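Local coordinates for protein orotidine-5-phosphate decarboxylase/orotate phosphoribosyltransferase, putative (Ompdcase-oprtase, putative) (Leishmania infantum, PDB 3QW3) that probably catalyses the decarboxylation of orotidine 5'-phosphate to UMP, as the decarboxylase domain of a bifunctional UMP synthase of pyrimidine biosynthesis, at residues S2-D5 / L6-E9; G150-Y153 / L154-V158; A159-E163 / G164-V168; E243-E246 / E247-I251. All blocks are in the same frame, centred on the assembly; numbering follows the deposited sequence.

Contact 1: S2-D5 / L6-E9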
# COMPACT_ATOMS: atom_id res chain seq x y z
N SER A 2 -20.38 -1.99 14.63
CA SER A 2 -19.06 -2.35 14.12
C SER A 2 -19.15 -3.07 12.77
O SER A 2 -20.22 -3.54 12.37
CB SER A 2 -18.32 -3.25 15.11
OG SER A 2 -18.69 -4.61 14.95
N PHE A 3 -18.01 -3.15 12.08
CA PHE A 3 -17.94 -3.91 10.84
C PHE A 3 -18.43 -5.34 11.02
O PHE A 3 -19.23 -5.83 10.21
CB PHE A 3 -16.50 -3.92 10.30
CG PHE A 3 -16.33 -4.84 9.13
CD1 PHE A 3 -16.63 -4.40 7.84
CD2 PHE A 3 -15.91 -6.15 9.31
CE1 PHE A 3 -16.49 -5.25 6.75
CE2 PHE A 3 -15.77 -7.01 8.21
CZ PHE A 3 -16.06 -6.55 6.93
N PHE A 4 -17.96 -6.02 12.06
CA PHE A 4 -18.33 -7.42 12.27
C PHE A 4 -19.76 -7.61 12.77
O PHE A 4 -20.36 -8.66 12.51
CB PHE A 4 -17.29 -8.16 13.12
CG PHE A 4 -16.00 -8.41 12.39
CD1 PHE A 4 -15.94 -9.35 11.37
CD2 PHE A 4 -14.86 -7.66 12.69
CE1 PHE A 4 -14.75 -9.57 10.67
CE2 PHE A 4 -13.67 -7.87 11.99
CZ PHE A 4 -13.62 -8.82 10.99
N ASP A 5 -20.32 -6.61 13.45
CA ASP A 5 -21.76 -6.60 13.78
C ASP A 5 -22.60 -6.56 12.50
O ASP A 5 -23.58 -7.30 12.36
CB ASP A 5 -22.13 -5.39 14.64
CG ASP A 5 -21.63 -5.50 16.07
OD1 ASP A 5 -21.38 -6.63 16.55
OD2 ASP A 5 -21.49 -4.43 16.70
N LEU A 6 -22.20 -5.68 11.58
CA LEU A 6 -22.89 -5.56 10.31
C LEU A 6 -22.70 -6.82 9.48
O LEU A 6 -23.66 -7.36 8.93
CB LEU A 6 -22.42 -4.32 9.53
CG LEU A 6 -22.74 -2.95 10.14
CD1 LEU A 6 -21.94 -1.87 9.44
CD2 LEU A 6 -24.24 -2.64 10.03
N LEU A 7 -21.46 -7.30 9.40
CA LEU A 7 -21.17 -8.48 8.57
C LEU A 7 -21.85 -9.74 9.09
O LEU A 7 -22.39 -10.52 8.30
CB LEU A 7 -19.66 -8.70 8.42
CG LEU A 7 -19.25 -9.80 7.43
CD1 LEU A 7 -19.74 -9.48 6.01
CD2 LEU A 7 -17.74 -9.98 7.45
N ASN A 8 -21.82 -9.95 10.40
CA ASN A 8 -22.50 -11.12 10.98
C ASN A 8 -23.99 -11.12 10.68
O ASN A 8 -24.56 -12.17 10.40
CB ASN A 8 -22.24 -11.24 12.49
CG ASN A 8 -20.89 -11.87 12.80
OD1 ASN A 8 -20.34 -12.65 12.01
ND2 ASN A 8 -20.35 -11.55 13.97
N GLU A 9 -24.61 -9.94 10.71
CA GLU A 9 -26.02 -9.81 10.34
C GLU A 9 -26.23 -10.15 8.87
O GLU A 9 -27.13 -10.92 8.53
CB GLU A 9 -26.54 -8.40 10.66
CG GLU A 9 -28.00 -8.15 10.27
CD GLU A 9 -29.01 -8.91 11.13
OE1 GLU A 9 -30.17 -9.04 10.68
OE2 GLU A 9 -28.66 -9.36 12.24
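Phe-3 and Leu-7, one turn apart, run alongside each other in the same direction, with CE2 of Phe-3 3.6 Å from CD2 of Leu-7. The four-residue spacing puts both on one flank of the helix; with CG anti to the backbone N in each (chi1 172° for Phe-3, -173° for Leu-7), the ring atoms CE2 and CZ meet that methyl. The same CD2 reaches more loosely towards Phe-4, 4.4 Å from its CD1. Between the two phenylalanines, CD2 of Phe-3 sits over the centre of the Phe-4 ring, 3.6 Å above its plane. The stretch opens helix 3-11, which closes one end of the TIM barrel; Phe-3 and Phe-4 both rest on Ala-129 of strand 129-135, and the Phe-4 ring also meets Trp-195. At the start of the helix Ser-2 and Asp-5 form a capping box: Ser-2 OG accepts from Asp-5 N at 3.0 Å, while Asp-5 OD2 returns only a weak bond from Ser-2 N at 3.4 Å. Regular turns follow, Leu-7 N bonding to Phe-3 O (2.8 Å). Further along, CB of Asn-8 packs 3.2 Å from Phe-4 O, and the Glu-9 carboxylate turns outward to a salt bridge with Lys-12.

Contact 2: G150-Y153 / L154-V158. With SO4 (sulfate ion), chain F.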
# COMPACT_ATOMS: atom_id res chain seq x y z
N GLY A 150 11.24 -21.81 8.14
CA GLY A 150 11.22 -23.03 8.94
C GLY A 150 10.48 -24.14 8.21
O GLY A 150 10.85 -24.51 7.10
N ASP A 151 9.42 -24.64 8.84
CA ASP A 151 8.62 -25.72 8.25
C ASP A 151 7.30 -25.22 7.68
O ASP A 151 6.33 -25.98 7.58
N ARG A 152 7.25 -23.95 7.29
CA ARG A 152 6.03 -23.37 6.71
C ARG A 152 6.32 -22.24 5.72
O ARG A 152 7.44 -21.73 5.65
CB ARG A 152 5.07 -22.91 7.81
CG ARG A 152 5.55 -21.72 8.63
CD ARG A 152 5.11 -21.87 10.07
NE ARG A 152 5.08 -20.58 10.76
CZ ARG A 152 6.13 -19.98 11.31
NH1 ARG A 152 7.34 -20.53 11.25
NH2 ARG A 152 5.98 -18.81 11.91
N TYR A 153 5.30 -21.86 4.95
CA TYR A 153 5.42 -20.77 3.99
C TYR A 153 5.29 -19.43 4.70
O TYR A 153 4.68 -19.34 5.77
CB TYR A 153 4.34 -20.90 2.92
CG TYR A 153 4.44 -22.15 2.08
CD1 TYR A 153 5.45 -22.28 1.12
CD2 TYR A 153 3.54 -23.20 2.24
CE1 TYR A 153 5.55 -23.43 0.35
CE2 TYR A 153 3.64 -24.36 1.47
CZ TYR A 153 4.64 -24.46 0.52
OH TYR A 153 4.75 -25.60 -0.25
N LEU A 154 5.85 -18.38 4.09
CA LEU A 154 5.71 -17.03 4.65
C LEU A 154 4.24 -16.67 4.90
O LEU A 154 3.92 -16.05 5.91
CB LEU A 154 6.37 -15.97 3.75
CG LEU A 154 6.21 -14.50 4.20
CD1 LEU A 154 6.96 -14.24 5.51
CD2 LEU A 154 6.63 -13.50 3.13
N TYR A 155 3.36 -17.07 3.99
CA TYR A 155 1.94 -16.74 4.15
C TYR A 155 1.31 -17.39 5.38
O TYR A 155 0.43 -16.82 6.01
CB TYR A 155 1.12 -16.98 2.88
CG TYR A 155 0.91 -18.42 2.46
CD1 TYR A 155 1.67 -18.99 1.44
CD2 TYR A 155 -0.08 -19.20 3.05
CE1 TYR A 155 1.47 -20.30 1.03
CE2 TYR A 155 -0.30 -20.52 2.65
CZ TYR A 155 0.49 -21.06 1.64
OH TYR A 155 0.29 -22.36 1.23
N GLU A 156 1.80 -18.58 5.74
CA GLU A 156 1.37 -19.24 6.97
C GLU A 156 1.86 -18.49 8.20
O GLU A 156 1.15 -18.39 9.20
CB GLU A 156 1.84 -20.69 7.00
CG GLU A 156 1.14 -21.59 5.99
CD GLU A 156 1.65 -23.03 6.05
OE1 GLU A 156 0.94 -23.88 6.62
OE2 GLU A 156 2.76 -23.29 5.54
N ALA A 157 3.08 -17.95 8.13
CA ALA A 157 3.62 -17.12 9.22
C ALA A 157 2.80 -15.83 9.42
O ALA A 157 2.59 -15.39 10.55
CB ALA A 157 5.09 -16.79 8.97
N VAL A 158 2.34 -15.25 8.32
CA VAL A 158 1.48 -14.07 8.37
C VAL A 158 0.13 -14.42 9.01
O VAL A 158 -0.35 -13.70 9.89
CB VAL A 158 1.29 -13.47 6.95
CG1 VAL A 158 0.21 -12.38 6.95
CG2 VAL A 158 2.61 -12.90 6.44
S SO4 F . 8.15 -16.82 14.07
O1 SO4 F . 9.47 -16.61 14.68
O2 SO4 F . 7.15 -16.99 15.12
O3 SO4 F . 7.81 -15.65 13.27
O4 SO4 F . 8.20 -18.00 13.21
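Tyr-153 O takes up two backbone N-H groups of the first helical turn, Ala-157 N at 3.2 Å, in the carbonyl plane, and Glu-156 N in a weak, bent bond. In return the Glu-156 side chain doubles back: its OE2 accepts from Tyr-153 N at 3.0 Å in a nearly straight bond (170°), met on the anti side of the carboxylate. CG of Glu-156 lies anti to its carbonyl carbon (chi1 -69°), and the extended chain beyond carries OE2 to that nitrogen. Beside it the rings of Tyr-153 and Tyr-155 are nearly parallel (6°) but offset, with little of one lying over the other; Tyr-153 CB is 3.5 Å from Tyr-155 CE1. Arg-152 bends at chi2 to pass Ala-157, whose CB is 3.7 Å from NH2. The edge of its guanidinium meets a sulfate, probably from the crystallisation liquor: NH2 donates to O4 at 2.7 Å, and NH1 adds a weaker bond. Leu-154 and Ala-157 pack on Leu-147 of the second subunit. Strand 152-153 runs straight into helix 154-163 of the TIM barrel; Glu-156 accepts the N-H of the N-cap residue Tyr-153, as in a capping box, but no bond from the Tyr-153 side chain completes one.

Contact 3: A159-E163 / G164-V168. With SO4 (sulfate ion), chain F.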
# COMPACT_ATOMS: atom_id res chain seq x y z
N ALA A 159 -0.44 -15.55 8.59
CA ALA A 159 -1.71 -16.03 9.14
C ALA A 159 -1.64 -16.25 10.66
O ALA A 159 -2.57 -15.88 11.38
CB ALA A 159 -2.16 -17.31 8.42
N GLU A 160 -0.54 -16.84 11.13
CA GLU A 160 -0.33 -17.07 12.57
C GLU A 160 -0.27 -15.78 13.36
O GLU A 160 -0.90 -15.65 14.42
CB GLU A 160 0.96 -17.86 12.80
CG GLU A 160 0.93 -19.31 12.35
CD GLU A 160 2.22 -20.04 12.71
OE1 GLU A 160 3.31 -19.44 12.59
OE2 GLU A 160 2.14 -21.22 13.12
N ARG A 161 0.50 -14.82 12.86
CA ARG A 161 0.59 -13.50 13.47
C ARG A 161 -0.78 -12.85 13.57
O ARG A 161 -1.13 -12.27 14.60
CB ARG A 161 1.52 -12.60 12.66
CG ARG A 161 2.93 -12.54 13.20
CD ARG A 161 3.90 -12.14 12.11
NE ARG A 161 5.28 -12.20 12.58
CZ ARG A 161 6.02 -13.30 12.64
NH1 ARG A 161 5.53 -14.47 12.25
NH2 ARG A 161 7.26 -13.23 13.08
N ALA A 162 -1.54 -12.94 12.49
CA ALA A 162 -2.85 -12.30 12.40
C ALA A 162 -3.84 -12.90 13.40
O ALA A 162 -4.53 -12.16 14.09
CB ALA A 162 -3.39 -12.39 10.98
N GLU A 163 -3.89 -14.23 13.47
CA GLU A 163 -4.77 -14.93 14.43
C GLU A 163 -4.28 -14.72 15.86
O GLU A 163 -5.09 -14.65 16.79
CB GLU A 163 -4.83 -16.43 14.09
CG GLU A 163 -5.70 -17.29 15.03
CD GLU A 163 -7.20 -17.21 14.76
OE1 GLU A 163 -7.62 -17.17 13.59
OE2 GLU A 163 -7.97 -17.21 15.74
N GLY A 164 -2.96 -14.62 16.03
CA GLY A 164 -2.33 -14.48 17.34
C GLY A 164 -2.14 -13.04 17.78
O GLY A 164 -3.11 -12.35 18.08
N PRO A 165 -0.88 -12.56 17.82
CA PRO A 165 -0.54 -11.25 18.40
C PRO A 165 -1.28 -10.05 17.81
O PRO A 165 -1.61 -9.12 18.55
CB PRO A 165 0.97 -11.13 18.16
CG PRO A 165 1.36 -12.27 17.30
CD PRO A 165 0.32 -13.32 17.43
N TRP A 166 -1.56 -10.06 16.51
CA TRP A 166 -2.19 -8.90 15.87
C TRP A 166 -3.65 -8.65 16.26
O TRP A 166 -4.12 -7.51 16.25
CB TRP A 166 -2.06 -8.97 14.34
CG TRP A 166 -0.64 -8.86 13.82
CD1 TRP A 166 0.47 -8.49 14.53
CD2 TRP A 166 -0.20 -9.08 12.48
NE1 TRP A 166 1.58 -8.49 13.71
CE2 TRP A 166 1.20 -8.85 12.45
CE3 TRP A 166 -0.84 -9.47 11.29
CZ2 TRP A 166 1.96 -8.99 11.28
CZ3 TRP A 166 -0.08 -9.61 10.13
CH2 TRP A 166 1.30 -9.36 10.14
N ASN A 167 -4.37 -9.71 16.64
CA ASN A 167 -5.83 -9.64 16.77
C ASN A 167 -6.34 -9.23 18.15
O ASN A 167 -7.37 -9.72 18.62
CB ASN A 167 -6.47 -10.96 16.32
CG ASN A 167 -7.93 -10.81 15.96
OD1 ASN A 167 -8.36 -9.76 15.48
ND2 ASN A 167 -8.71 -11.87 16.19
N VAL A 168 -5.62 -8.30 18.79
CA VAL A 168 -5.99 -7.81 20.12
C VAL A 168 -7.40 -7.21 20.14
O VAL A 168 -8.14 -7.38 21.11
CB VAL A 168 -4.94 -6.80 20.65
CG1 VAL A 168 -5.34 -6.22 22.00
CG2 VAL A 168 -3.57 -7.46 20.75
S SO4 F . 8.15 -16.82 14.07
O1 SO4 F . 9.47 -16.61 14.68
O2 SO4 F . 7.15 -16.99 15.12
O3 SO4 F . 7.81 -15.65 13.27
O4 SO4 F . 8.20 -18.00 13.21
O HOH W 1 -7.77 -14.36 17.56
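The C-terminal end of helix 154-163, one of the outer helices of the TIM barrel, gives way here to the loop that leads to strand 172-176. Gly-164 is the first residue to leave helical geometry, its N still bonded to Glu-160 O at 2.8 Å. The next carbonyl, Arg-161 O, accepts from Trp-166 N at 3.0 Å, since Pro-165 has no hydrogen to offer. Beside this bond the indole lies against the last turn, and CB of Arg-161 sits over its six-membered ring in a CH-pi contact, 3.8 Å from the centroid and 10° off the normal. Trp-166 NE1 is hydrogen-bonded to OD2 of Asp-143 of the second subunit. The extended Arg-161 chain (chi3 -175°) carries the guanidinium beyond the indole to the sulfate: NH1 donates to O3 at 2.8 Å, while the NH2-O3 approach is doubtfully short. A water gives a hydrogen to Glu-163 O at 2.8 Å and accepts one from Asn-167 ND2 at 3.0 Å; OD1 of Asn-167 accepts from Val-172 N. The Arg-161 stem is packed on the indole and its guanidinium shares the sulfate with Arg-152, so in this crystal the charges of both arginines are probably partly balanced by the anion.

Contact 4: E243-E246 / E247-I251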
# COMPACT_ATOMS: atom_id res chain seq x y z
N GLU A 243 -28.00 -15.67 -7.93
CA GLU A 243 -27.50 -17.03 -8.18
C GLU A 243 -26.23 -17.35 -7.38
O GLU A 243 -26.13 -18.42 -6.79
CB GLU A 243 -27.28 -17.26 -9.68
CG GLU A 243 -26.65 -18.62 -10.02
CD GLU A 243 -26.65 -18.92 -11.51
OE1 GLU A 243 -25.84 -19.76 -11.96
OE2 GLU A 243 -27.48 -18.32 -12.24
N LEU A 244 -25.27 -16.41 -7.38
CA LEU A 244 -24.03 -16.60 -6.64
C LEU A 244 -24.27 -16.71 -5.14
O LEU A 244 -23.72 -17.58 -4.48
CB LEU A 244 -23.05 -15.45 -6.91
CG LEU A 244 -22.30 -15.40 -8.24
CD1 LEU A 244 -21.70 -14.01 -8.42
CD2 LEU A 244 -21.21 -16.46 -8.32
N CYS A 245 -25.11 -15.81 -4.61
CA CYS A 245 -25.49 -15.86 -3.20
C CYS A 245 -26.10 -17.21 -2.83
O CYS A 245 -25.73 -17.83 -1.83
CB CYS A 245 -26.47 -14.73 -2.87
SG CYS A 245 -27.02 -14.71 -1.14
N GLU A 246 -27.04 -17.67 -3.65
CA GLU A 246 -27.74 -18.93 -3.38
C GLU A 246 -26.85 -20.16 -3.51
O GLU A 246 -26.97 -21.10 -2.72
CB GLU A 246 -28.97 -19.07 -4.30
CG GLU A 246 -30.06 -18.06 -3.98
CD GLU A 246 -31.18 -18.04 -5.00
OE1 GLU A 246 -31.11 -18.77 -6.01
OE2 GLU A 246 -32.14 -17.29 -4.77
N GLU A 247 -25.94 -20.14 -4.48
CA GLU A 247 -24.99 -21.22 -4.67
C GLU A 247 -24.06 -21.33 -3.46
O GLU A 247 -23.77 -22.43 -3.00
CB GLU A 247 -24.17 -21.02 -5.95
CG GLU A 247 -23.33 -22.23 -6.35
CD GLU A 247 -24.15 -23.52 -6.49
OE1 GLU A 247 -25.26 -23.48 -7.07
OE2 GLU A 247 -23.68 -24.57 -6.00
N ILE A 248 -23.58 -20.19 -2.97
CA ILE A 248 -22.74 -20.17 -1.77
C ILE A 248 -23.50 -20.78 -0.59
O ILE A 248 -22.98 -21.67 0.08
CB ILE A 248 -22.26 -18.74 -1.42
CG1 ILE A 248 -21.23 -18.26 -2.45
CG2 ILE A 248 -21.63 -18.70 -0.01
CD1 ILE A 248 -21.01 -16.77 -2.43
N ASN A 249 -24.72 -20.30 -0.36
CA ASN A 249 -25.54 -20.78 0.75
C ASN A 249 -25.87 -22.27 0.66
O ASN A 249 -25.89 -22.95 1.68
CB ASN A 249 -26.83 -19.96 0.89
CG ASN A 249 -26.59 -18.57 1.45
OD1 ASN A 249 -25.51 -18.27 2.01
ND2 ASN A 249 -27.59 -17.71 1.33
N ALA A 250 -26.15 -22.76 -0.54
CA ALA A 250 -26.42 -24.19 -0.73
C ALA A 250 -25.24 -25.05 -0.27
O ALA A 250 -25.44 -26.10 0.35
CB ALA A 250 -26.79 -24.48 -2.19
N ILE A 251 -24.03 -24.59 -0.55
CA ILE A 251 -22.81 -25.26 -0.08
C ILE A 251 -22.68 -25.17 1.45
O ILE A 251 -22.39 -26.17 2.10
CB ILE A 251 -21.55 -24.73 -0.82
CG1 ILE A 251 -21.62 -25.10 -2.32
CG2 ILE A 251 -20.26 -25.29 -0.21
CD1 ILE A 251 -20.72 -24.26 -3.23
O HOH W 2 -24.17 -16.49 0.28
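This is an intrahelical contact, one turn against the next in the long C-terminal helix 237-253, which lies on the outside of the barrel beside strand 223-227. Leu-244 O accepts from Ile-248 N at 3.0 Å, Cys-245 O from Asn-249 N, also at 3.0 Å, and Glu-246 O from Ala-250 N at 2.9 Å. In Ile-248, with CG1 anti to the carbonyl carbon (chi1 -70°), the longer branch lies beside the backbone N and its CG1 comes within 3.3 Å of Leu-244 O. On this flank Leu-244 rests on Val-227 and Ile-248 on Ile-225, both of strand 223-227. Cys-245 carries SG anti to the backbone N (chi1 179°) and directs it to the nitrogen side of the Asn-249 amide, 3.9 Å from ND2, a van der Waals approach. Both ends of the amide are hydrogen-bonded. Its OD1 accepts a hydrogen from a water at 2.8 Å, and that water gives its other hydrogen to Cys-245 O at 2.9 Å, bridging the carbonyl and the side chain one turn later. ND2 donates to the backbone of Arg-13, and Arg-252 adds a bond to OD1; these opposed partners leave little doubt about which end of the amide is oxygen. The exposed flank bears acids: Glu-246 pairs with Lys-242, whereas Glu-243 and Glu-247 keep their OE1 atoms 6.2 Å apart. Such a division, apolar residues against a strand and charged ones outward, is that of an amphipathic outer helix of the TIM barrel.

In the fold
All four contacts are local and follow one another along the chain, so none nests in or crosses another. Contact 1 starts the helix that covers one end of the barrel. Contacts 2 and 3 lie at the two ends of helix 154-163 and do touch: Arg-152 of contact 2 forms a salt bridge with Glu-160 of contact 3, NE to OE1 at 2.8 Å. They also share the sulfate and both face the second subunit, which places this helix at the interface with it. Contact 4 lies on the last outer helix, about 30 Å from contact 3 between centres; its helix packs on strand 223-227 of the barrel, as contact 1 packs on strand 129-135.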